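Local coordinates for protein alpha-1,2-mannosyltransferase (Ktr4), putative (Neosartorya fumigata, PDB 7BOP) that belongs to the GT-A class of fungal glycosyltransferases and is held here with guanosine-5'-diphosphate and a manganese ion bound, at residues W235-K240 with F300-R305; L258-L263 with F380-M385; P265-A270 with Y274-F279. All blocks are in the same frame, centred on the assembly; numbering follows the deposited sequence.

None of the residues in the three contacts is among those lining the guanosine-5'-diphosphate pocket or holding the manganese ion. Interactions 2 and 3 are close neighbours, their centres about 11 Å apart, and two backbone carbonyls join them: Asp260 O lies 2.7 Å from Thr268 OG1, and Leu258 O lies 2.8 Å from Ser275 N, both probable hydrogen bonds. Interaction 1 is further off, about 17 Å centre to centre from interaction 3 and about 22 Å from interaction 2. Trp235 bridges that gap, its CB 3.5 Å from Tyr274 CB and its CZ2 3.6 Å from Thr259 CG2.

Interaction 1 of 3, residues W235-K240 with F300-R305; sequences WPETKK and FNHLDR
Glu237 meets both His302 and Leu303, and its side chain is the one to follow. CB lies in the plane of the His302 ring, at its edge, 4.0 Å from His302 CE1, with Leu303 CD2 a little further away. From there CG turns back beside the backbone N, and a bend at chi2 (-65°) curls the chain round instead of extending it. This brings OE1 to 3.2 Å from His302 CE1, with the carboxylate turned 50° against the ring. The same ring carbon is 3.0 Å from Glu237 O, so two oxygens of one residue, one backbone and one side-chain, close on it. These residues belong to helices 234-244 and 294-306 of the GT-A glycosyltransferase fold, whose axes here pass 10.2 Å apart at 127°, nearer antiparallel than parallel; helix 316-327 packs beside both, taking Thr238 on Ile322 and Leu303 on Val319. The same OE1 takes a salt bridge from Lys240 NZ, one turn on, at 3.2 Å on its syn side, out of the carboxylate plane; OE2 gets a weak bond. Lys240 CB meanwhile reaches to 4.2 Å from His302 NE2, while the ring of Phe241 also meets the imidazole.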
loop_
_atom_site.group_PDB
_atom_site.type_symbol
_atom_site.label_atom_id
_atom_site.label_comp_id
_atom_site.label_asym_id
_atom_site.label_seq_id
_atom_site.Cartn_x
_atom_site.Cartn_y
_atom_site.Cartn_z
ATOM N N TRP A 235 17.446 0.453 6.416
ATOM C CA TRP A 235 18.042 1.734 6.028
ATOM C C TRP A 235 19.554 1.638 5.781
ATOM O O TRP A 235 20.050 2.191 4.783
ATOM C CB TRP A 235 17.697 2.846 7.021
ATOM C CG TRP A 235 18.063 4.217 6.532
ATOM C CD1 TRP A 235 19.017 5.038 7.043
ATOM C CD2 TRP A 235 17.497 4.908 5.419
ATOM N NE1 TRP A 235 19.081 6.204 6.326
ATOM C CE2 TRP A 235 18.160 6.149 5.317
ATOM C CE3 TRP A 235 16.481 4.606 4.503
ATOM C CZ2 TRP A 235 17.842 7.087 4.337
ATOM C CZ3 TRP A 235 16.170 5.533 3.532
ATOM C CH2 TRP A 235 16.846 6.761 3.453
ATOM N N PRO A 236 20.293 0.940 6.673
ATOM C CA PRO A 236 21.698 0.682 6.357
ATOM C C PRO A 236 21.907 0.026 4.980
ATOM O O PRO A 236 22.775 0.468 4.228
ATOM C CB PRO A 236 22.139 -0.232 7.492
ATOM C CG PRO A 236 21.367 0.293 8.662
ATOM C CD PRO A 236 20.012 0.672 8.100
ATOM N N GLU A 237 21.102 -0.979 4.649
ATOM C CA GLU A 237 21.199 -1.640 3.338
ATOM C C GLU A 237 20.812 -0.710 2.196
ATOM O O GLU A 237 21.447 -0.716 1.136
ATOM C CB GLU A 237 20.365 -2.921 3.293
ATOM C CG GLU A 237 20.939 -4.065 4.120
ATOM C CD GLU A 237 22.278 -4.593 3.613
ATOM O OE1 GLU A 237 22.689 -4.252 2.470
ATOM O OE2 GLU A 237 22.920 -5.368 4.362
ATOM N N THR A 238 19.792 0.114 2.422
ATOM C CA THR A 238 19.385 1.144 1.455
ATOM C C THR A 238 20.530 2.125 1.147
ATOM O O THR A 238 20.803 2.437 -0.022
ATOM C CB THR A 238 18.131 1.893 1.967
ATOM O OG1 THR A 238 17.056 0.950 2.152
ATOM C CG2 THR A 238 17.700 3.002 1.003
ATOM N N LYS A 239 21.185 2.612 2.198
ATOM C CA LYS A 239 22.331 3.516 2.024
ATOM C C LYS A 239 23.490 2.878 1.244
ATOM O O LYS A 239 24.149 3.565 0.462
ATOM C CB LYS A 239 22.826 4.042 3.367
ATOM C CG LYS A 239 21.913 5.094 3.979
ATOM C CD LYS A 239 22.239 5.329 5.453
ATOM C CE LYS A 239 23.560 6.012 5.646
ATOM N NZ LYS A 239 23.853 6.234 7.077
ATOM N N LYS A 240 23.723 1.584 1.460
ATOM C CA LYS A 240 24.707 0.825 0.683
ATOM C C LYS A 240 24.340 0.798 -0.805
ATOM O O LYS A 240 25.179 1.066 -1.671
ATOM C CB LYS A 240 24.844 -0.607 1.219
ATOM C CG LYS A 240 25.529 -0.684 2.585
ATOM C CD LYS A 240 25.323 -2.021 3.262
ATOM C CE LYS A 240 26.008 -3.161 2.529
ATOM N NZ LYS A 240 25.797 -4.472 3.208
ATOM N N PHE A 300 15.006 -3.493 -5.158
ATOM C CA PHE A 300 14.418 -4.725 -4.662
ATOM C C PHE A 300 15.430 -5.875 -4.685
ATOM O O PHE A 300 15.574 -6.594 -3.701
ATOM C CB PHE A 300 13.152 -5.156 -5.415
ATOM C CG PHE A 300 12.778 -6.569 -5.116
ATOM C CD1 PHE A 300 12.227 -6.896 -3.884
ATOM C CD2 PHE A 300 13.095 -7.594 -6.004
ATOM C CE1 PHE A 300 11.932 -8.213 -3.562
ATOM C CE2 PHE A 300 12.802 -8.918 -5.688
ATOM C CZ PHE A 300 12.220 -9.225 -4.464
ATOM N N ASN A 301 16.119 -6.056 -5.814
ATOM C CA ASN A 301 17.074 -7.158 -5.930
ATOM C C ASN A 301 18.215 -7.053 -4.933
ATOM O O ASN A 301 18.643 -8.072 -4.399
ATOM C CB ASN A 301 17.611 -7.297 -7.354
ATOM C CG ASN A 301 16.568 -7.835 -8.308
ATOM O OD1 ASN A 301 15.833 -8.762 -7.976
ATOM N ND2 ASN A 301 16.501 -7.262 -9.495
ATOM N N HIS A 302 18.688 -5.835 -4.680
ATOM C CA HIS A 302 19.666 -5.598 -3.622
ATOM C C HIS A 302 19.153 -6.087 -2.255
ATOM O O HIS A 302 19.840 -6.831 -1.539
ATOM C CB HIS A 302 20.002 -4.111 -3.543
ATOM C CG HIS A 302 20.982 -3.777 -2.469
ATOM N ND1 HIS A 302 20.605 -3.530 -1.166
ATOM C CD2 HIS A 302 22.327 -3.676 -2.496
ATOM C CE1 HIS A 302 21.680 -3.290 -0.438
ATOM N NE2 HIS A 302 22.739 -3.364 -1.223
ATOM N N LEU A 303 17.939 -5.679 -1.903
ATOM C CA LEU A 303 17.320 -6.108 -0.636
ATOM C C LEU A 303 17.122 -7.626 -0.592
ATOM O O LEU A 303 17.313 -8.271 0.451
ATOM C CB LEU A 303 15.980 -5.405 -0.432
ATOM C CG LEU A 303 15.986 -3.883 -0.283
ATOM C CD1 LEU A 303 14.546 -3.435 -0.045
ATOM C CD2 LEU A 303 16.910 -3.379 0.832
ATOM N N ASP A 304 16.755 -8.193 -1.737
ATOM C CA ASP A 304 16.533 -9.641 -1.859
ATOM C C ASP A 304 17.812 -10.444 -1.555
ATOM O O ASP A 304 17.771 -11.450 -0.839
ATOM C CB ASP A 304 16.020 -9.973 -3.276
ATOM C CG ASP A 304 15.175 -11.236 -3.325
ATOM O OD1 ASP A 304 14.589 -11.623 -2.299
ATOM O OD2 ASP A 304 15.069 -11.853 -4.408
ATOM N N ARG A 305 18.934 -9.977 -2.102
ATOM C CA ARG A 305 20.244 -10.579 -1.845
ATOM C C ARG A 305 20.760 -10.320 -0.420
ATOM O O ARG A 305 21.493 -11.144 0.120
ATOM C CB ARG A 305 21.270 -10.103 -2.881
ATOM C CG ARG A 305 20.925 -10.531 -4.306
ATOM C CD ARG A 305 22.010 -10.155 -5.308
ATOM N NE ARG A 305 22.300 -8.707 -5.386
ATOM C CZ ARG A 305 21.780 -7.834 -6.268
ATOM N NH1 ARG A 305 20.904 -8.203 -7.209
ATOM N NH2 ARG A 305 22.141 -6.558 -6.208
#

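Interaction 2 of 3, residues L258-L263 with F380-M385; sequences LTDDSL and FKHVGM
Asp260 swings its CG anti to the backbone N (chi1 -173°), and His382 sends its own CG anti to the carbonyl carbon (chi1 -68°), so that carboxylate and imidazole come together between the loop after helix 255-258 and the last turn of helix 376-382. The two side chains cross at about a right angle, their flat groups steeply tilted against one another. His382 NE2 gives a weak hydrogen bond to Asp260 OD1, 3.4 Å long and bent to 134° at the hydrogen.

OD1 has stronger company on its own side of the contact. Ser262 OG donates to its syn lone pair at 2.9 Å, and Ser262 N adds a weak bond at 3.3 Å, which folds the loop back on itself, much like a loose Asx turn. A water extends the network: it donates to Ser262 OG at 2.7 Å and makes a weak bond with His382 NE2 at 3.3 Å. Ser262 and His382 are therefore linked through solvent as well as through the carboxylate.

The other carboxylate oxygen, OD2, is hydrogen-bonded to Ser378 OG, one turn earlier on the same helix as His382. Asp260 thus reaches that helix at two successive turns. Trp257 packs against both His382 and Val383, covering the helix end from helix 255-258.

Several donors surround this buried aspartate, and Lys381 NZ stands 6.2 Å from OD1, so the carboxylate is probably ionised; its negative charge would in turn tend to stabilise a protonated His382, though the long, bent bond suggests that the effect is modest.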
loop_
_atom_site.group_PDB
_atom_site.type_symbol
_atom_site.label_atom_id
_atom_site.label_comp_id
_atom_site.label_asym_id
_atom_site.label_seq_id
_atom_site.Cartn_x
_atom_site.Cartn_y
_atom_site.Cartn_z
ATOM N N LEU A 258 11.823 10.419 5.080
ATOM C CA LEU A 258 12.458 9.118 5.331
ATOM C C LEU A 258 13.417 9.142 6.540
ATOM O O LEU A 258 13.543 8.153 7.238
ATOM C CB LEU A 258 13.212 8.631 4.092
ATOM C CG LEU A 258 12.361 8.326 2.847
ATOM C CD1 LEU A 258 13.266 7.961 1.688
ATOM C CD2 LEU A 258 11.357 7.225 3.125
ATOM N N THR A 259 14.086 10.266 6.773
ATOM C CA THR A 259 15.081 10.356 7.835
ATOM C C THR A 259 14.622 11.205 9.020
ATOM O O THR A 259 15.424 11.513 9.899
ATOM C CB THR A 259 16.423 10.907 7.296
ATOM O OG1 THR A 259 16.224 12.209 6.732
ATOM C CG2 THR A 259 16.996 9.970 6.243
ATOM N N ASP A 260 13.343 11.564 9.070
ATOM C CA ASP A 260 12.846 12.433 10.125
ATOM C C ASP A 260 13.036 11.776 11.489
ATOM O O ASP A 260 12.850 10.569 11.627
ATOM C CB ASP A 260 11.360 12.731 9.931
ATOM C CG ASP A 260 10.836 13.763 10.920
ATOM O OD1 ASP A 260 11.509 14.783 11.145
ATOM O OD2 ASP A 260 9.750 13.560 11.481
ATOM N N ASP A 261 13.435 12.572 12.476
ATOM C CA ASP A 261 13.481 12.130 13.874
ATOM C C ASP A 261 12.794 13.117 14.842
ATOM O O ASP A 261 12.987 13.021 16.051
ATOM C CB ASP A 261 14.939 11.869 14.303
ATOM C CG ASP A 261 15.812 13.137 14.302
ATOM O OD1 ASP A 261 15.299 14.248 14.097
ATOM O OD2 ASP A 261 17.034 13.016 14.501
ATOM N N SER A 262 11.983 14.037 14.320
ATOM C CA SER A 262 11.411 15.121 15.121
ATOM C C SER A 262 10.147 14.712 15.894
ATOM O O SER A 262 9.806 15.363 16.880
ATOM C CB SER A 262 11.133 16.338 14.230
ATOM O OG SER A 262 10.099 16.063 13.298
ATOM N N LEU A 263 9.458 13.651 15.465
ATOM C CA LEU A 263 8.239 13.188 16.146
ATOM C C LEU A 263 8.482 12.071 17.143
ATOM O O LEU A 263 7.995 12.127 18.271
ATOM C CB LEU A 263 7.199 12.713 15.132
ATOM C CG LEU A 263 6.646 13.711 14.125
ATOM C CD1 LEU A 263 5.439 13.096 13.421
ATOM C CD2 LEU A 263 6.272 15.020 14.799
ATOM N N PHE A 380 3.249 15.424 5.737
ATOM C CA PHE A 380 2.669 16.673 5.265
ATOM C C PHE A 380 3.642 17.849 5.387
ATOM O O PHE A 380 3.637 18.727 4.536
ATOM C CB PHE A 380 1.357 16.983 6.003
ATOM C CG PHE A 380 0.229 16.019 5.708
ATOM C CD1 PHE A 380 0.260 15.131 4.620
ATOM C CD2 PHE A 380 -0.901 16.030 6.513
ATOM C CE1 PHE A 380 -0.801 14.276 4.375
ATOM C CE2 PHE A 380 -1.963 15.182 6.263
ATOM C CZ PHE A 380 -1.916 14.306 5.188
ATOM N N LYS A 381 4.478 17.846 6.421
ATOM C CA LYS A 381 5.521 18.867 6.566
ATOM C C LYS A 381 6.620 18.709 5.514
ATOM O O LYS A 381 6.994 19.680 4.843
ATOM C CB LYS A 381 6.133 18.819 7.973
ATOM C CG LYS A 381 7.317 19.754 8.180
ATOM C CD LYS A 381 7.742 19.759 9.638
ATOM C CE LYS A 381 9.039 20.531 9.830
ATOM N NZ LYS A 381 9.384 20.582 11.278
ATOM N N HIS A 382 7.142 17.492 5.376
ATOM C CA HIS A 382 8.333 17.253 4.546
ATOM C C HIS A 382 8.047 17.039 3.067
ATOM O O HIS A 382 8.934 17.242 2.240
ATOM C CB HIS A 382 9.115 16.066 5.093
ATOM C CG HIS A 382 9.733 16.346 6.418
ATOM N ND1 HIS A 382 10.783 17.225 6.560
ATOM C CD2 HIS A 382 9.417 15.925 7.662
ATOM C CE1 HIS A 382 11.100 17.320 7.839
ATOM N NE2 HIS A 382 10.283 16.544 8.530
ATOM N N VAL A 383 6.829 16.613 2.745
ATOM C CA VAL A 383 6.471 16.272 1.360
ATOM C C VAL A 383 5.231 17.060 0.935
ATOM O O VAL A 383 5.279 17.739 -0.074
ATOM C CB VAL A 383 6.280 14.753 1.157
ATOM C CG1 VAL A 383 6.044 14.420 -0.317
ATOM C CG2 VAL A 383 7.495 13.990 1.665
ATOM N N GLY A 384 4.129 16.957 1.675
ATOM C CA GLY A 384 2.942 17.773 1.403
ATOM C C GLY A 384 1.662 16.974 1.371
ATOM O O GLY A 384 1.676 15.762 1.571
ATOM N N MET A 385 0.569 17.673 1.094
ATOM C CA MET A 385 -0.797 17.134 1.179
ATOM C C MET A 385 -1.434 16.934 -0.190
ATOM O O MET A 385 -2.619 16.641 -0.282
ATOM C CB MET A 385 -1.663 18.089 2.008
ATOM C CG MET A 385 -1.287 18.078 3.474
ATOM S SD MET A 385 -2.183 19.295 4.453
ATOM C CE MET A 385 -1.319 20.777 3.986
HETATM O O HOH W 1 8.423 16.405 11.265
#

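Interaction 3 of 3, residues P265-A270 with Y274-F279; sequences PDHTEA and YSTCHF
Thr268 and Ser275 bring their backbones to 4.4 Å, CA to CA, and Thr268 CA points its hydrogen almost straight at Tyr274 O, a CA-H...O contact of 3.4 Å with 174° at the hydrogen. Thr268 sets CG2 over that carbonyl and OG1 beside Ser275 CA. Thr268 OG1 donates to Asp260 O and accepts from a water at 2.7 Å; the same water donates to Ser275 O at 2.9 Å, bridging helix and loop. One residue back, His267 meets Thr276 edge-on: CD2 lies 3.4 Å from OG1, which sits in the ring plane and is hydrogen-bonded to Asp226 N.

A three-residue connection doubles the chain back from helix 265-270 toward strand 278-279, which pairs antiparallel with strand 218-224 in the large mixed sheet. The turn leading into that strand is an ST turn, with Ser275 OG accepting from Cys277 N at 3.1 Å. The ring of Tyr274 lies under it, Thr276 N standing 3.4 Å above the ring centre, while Tyr274 OH reaches Cys277 O from above the carbonyl plane. His278 ND1 donates in its own ring plane to Thr276 O at 3.0 Å, nearly straight, and Cys277 is tied by disulfide to Cys375.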
loop_
_atom_site.group_PDB
_atom_site.type_symbol
_atom_site.label_atom_id
_atom_site.label_comp_id
_atom_site.label_asym_id
_atom_site.label_seq_id
_atom_site.Cartn_x
_atom_site.Cartn_y
_atom_site.Cartn_z
ATOM N N PRO A 265 11.829 10.274 17.922
ATOM C CA PRO A 265 13.263 10.037 17.704
ATOM C C PRO A 265 13.769 8.641 18.078
ATOM O O PRO A 265 14.742 8.174 17.480
ATOM C CB PRO A 265 13.950 11.133 18.550
ATOM C CG PRO A 265 12.900 11.648 19.477
ATOM C CD PRO A 265 11.593 11.468 18.758
ATOM N N ASP A 266 13.117 7.962 19.020
ATOM C CA ASP A 266 13.531 6.604 19.375
ATOM C C ASP A 266 13.231 5.561 18.288
ATOM O O ASP A 266 13.937 4.546 18.179
ATOM C CB ASP A 266 12.937 6.176 20.719
ATOM C CG ASP A 266 13.443 7.035 21.892
ATOM O OD1 ASP A 266 14.531 7.665 21.790
ATOM O OD2 ASP A 266 12.746 7.067 22.933
ATOM N N HIS A 267 12.196 5.797 17.489
ATOM C CA HIS A 267 11.974 4.962 16.304
ATOM C C HIS A 267 13.103 5.118 15.308
ATOM O O HIS A 267 13.601 4.132 14.794
ATOM C CB HIS A 267 10.653 5.284 15.614
ATOM C CG HIS A 267 9.507 4.481 16.120
ATOM N ND1 HIS A 267 9.168 4.429 17.454
ATOM C CD2 HIS A 267 8.616 3.699 15.470
ATOM C CE1 HIS A 267 8.112 3.648 17.607
ATOM N NE2 HIS A 267 7.758 3.193 16.418
ATOM N N THR A 268 13.494 6.354 15.041
ATOM C CA THR A 268 14.509 6.623 14.028
ATOM C C THR A 268 15.859 6.033 14.456
ATOM O O THR A 268 16.582 5.436 13.646
ATOM C CB THR A 268 14.627 8.127 13.744
ATOM O OG1 THR A 268 13.327 8.652 13.446
ATOM C CG2 THR A 268 15.582 8.398 12.568
ATOM N N GLU A 269 16.180 6.175 15.739
ATOM C CA GLU A 269 17.385 5.559 16.283
ATOM C C GLU A 269 17.315 4.042 16.209
ATOM O O GLU A 269 18.278 3.406 15.775
ATOM C CB GLU A 269 17.648 6.008 17.726
ATOM C CG GLU A 269 18.833 5.274 18.362
ATOM C CD GLU A 269 19.661 6.145 19.293
ATOM O OE1 GLU A 269 20.278 7.122 18.804
ATOM O OE2 GLU A 269 19.714 5.836 20.506
ATOM N N ALA A 270 16.189 3.453 16.599
ATOM C CA ALA A 270 16.059 1.991 16.614
ATOM C C ALA A 270 16.106 1.381 15.198
ATOM O O ALA A 270 16.537 0.242 15.020
ATOM C CB ALA A 270 14.771 1.572 17.334
ATOM N N TYR A 274 16.236 5.517 9.643
ATOM C CA TYR A 274 14.929 5.559 8.962
ATOM C C TYR A 274 13.820 5.850 9.985
ATOM O O TYR A 274 13.780 5.239 11.042
ATOM C CB TYR A 274 14.714 4.240 8.217
ATOM C CG TYR A 274 13.344 3.949 7.663
ATOM C CD1 TYR A 274 12.643 4.907 6.930
ATOM C CD2 TYR A 274 12.766 2.676 7.807
ATOM C CE1 TYR A 274 11.396 4.628 6.397
ATOM C CE2 TYR A 274 11.520 2.387 7.258
ATOM C CZ TYR A 274 10.833 3.368 6.565
ATOM O OH TYR A 274 9.584 3.127 6.036
ATOM N N SER A 275 12.942 6.800 9.664
ATOM C CA SER A 275 11.834 7.193 10.552
ATOM C C SER A 275 10.864 6.044 10.847
ATOM O O SER A 275 10.139 6.089 11.837
ATOM C CB SER A 275 11.039 8.336 9.924
ATOM O OG SER A 275 10.345 7.882 8.764
ATOM N N THR A 276 10.857 5.052 9.946
ATOM C CA THR A 276 9.932 3.905 9.903
ATOM C C THR A 276 8.585 4.257 9.275
ATOM O O THR A 276 7.738 3.377 9.109
ATOM C CB THR A 276 9.684 3.209 11.265
ATOM O OG1 THR A 276 8.759 3.977 12.050
ATOM C CG2 THR A 276 10.994 2.952 12.012
ATOM N N CYS A 277 8.393 5.518 8.894
ATOM C CA CYS A 277 7.133 5.948 8.320
ATOM C C CYS A 277 6.955 5.369 6.921
ATOM O O CYS A 277 7.912 5.236 6.148
ATOM C CB CYS A 277 7.020 7.464 8.288
ATOM S SG CYS A 277 6.937 8.144 9.954
ATOM N N HIS A 278 5.718 5.003 6.624
ATOM C CA HIS A 278 5.418 4.324 5.393
ATOM C C HIS A 278 3.982 4.563 5.010
ATOM O O HIS A 278 3.111 4.788 5.863
ATOM C CB HIS A 278 5.693 2.821 5.544
ATOM C CG HIS A 278 4.906 2.156 6.634
ATOM N ND1 HIS A 278 5.336 2.118 7.945
ATOM C CD2 HIS A 278 3.727 1.489 6.607
ATOM C CE1 HIS A 278 4.454 1.459 8.674
ATOM N NE2 HIS A 278 3.472 1.063 7.886
ATOM N N PHE A 279 3.749 4.502 3.708
ATOM C CA PHE A 279 2.405 4.474 3.157
ATOM C C PHE A 279 1.856 3.107 3.517
ATOM O O PHE A 279 2.560 2.103 3.395
ATOM C CB PHE A 279 2.464 4.638 1.644
ATOM C CG PHE A 279 3.208 5.871 1.201
ATOM C CD1 PHE A 279 2.739 7.137 1.530
ATOM C CD2 PHE A 279 4.369 5.763 0.449
ATOM C CE1 PHE A 279 3.417 8.272 1.121
ATOM C CE2 PHE A 279 5.051 6.890 0.036
ATOM C CZ PHE A 279 4.575 8.147 0.364
HETATM O O HOH W 2 10.657 8.214 13.703
#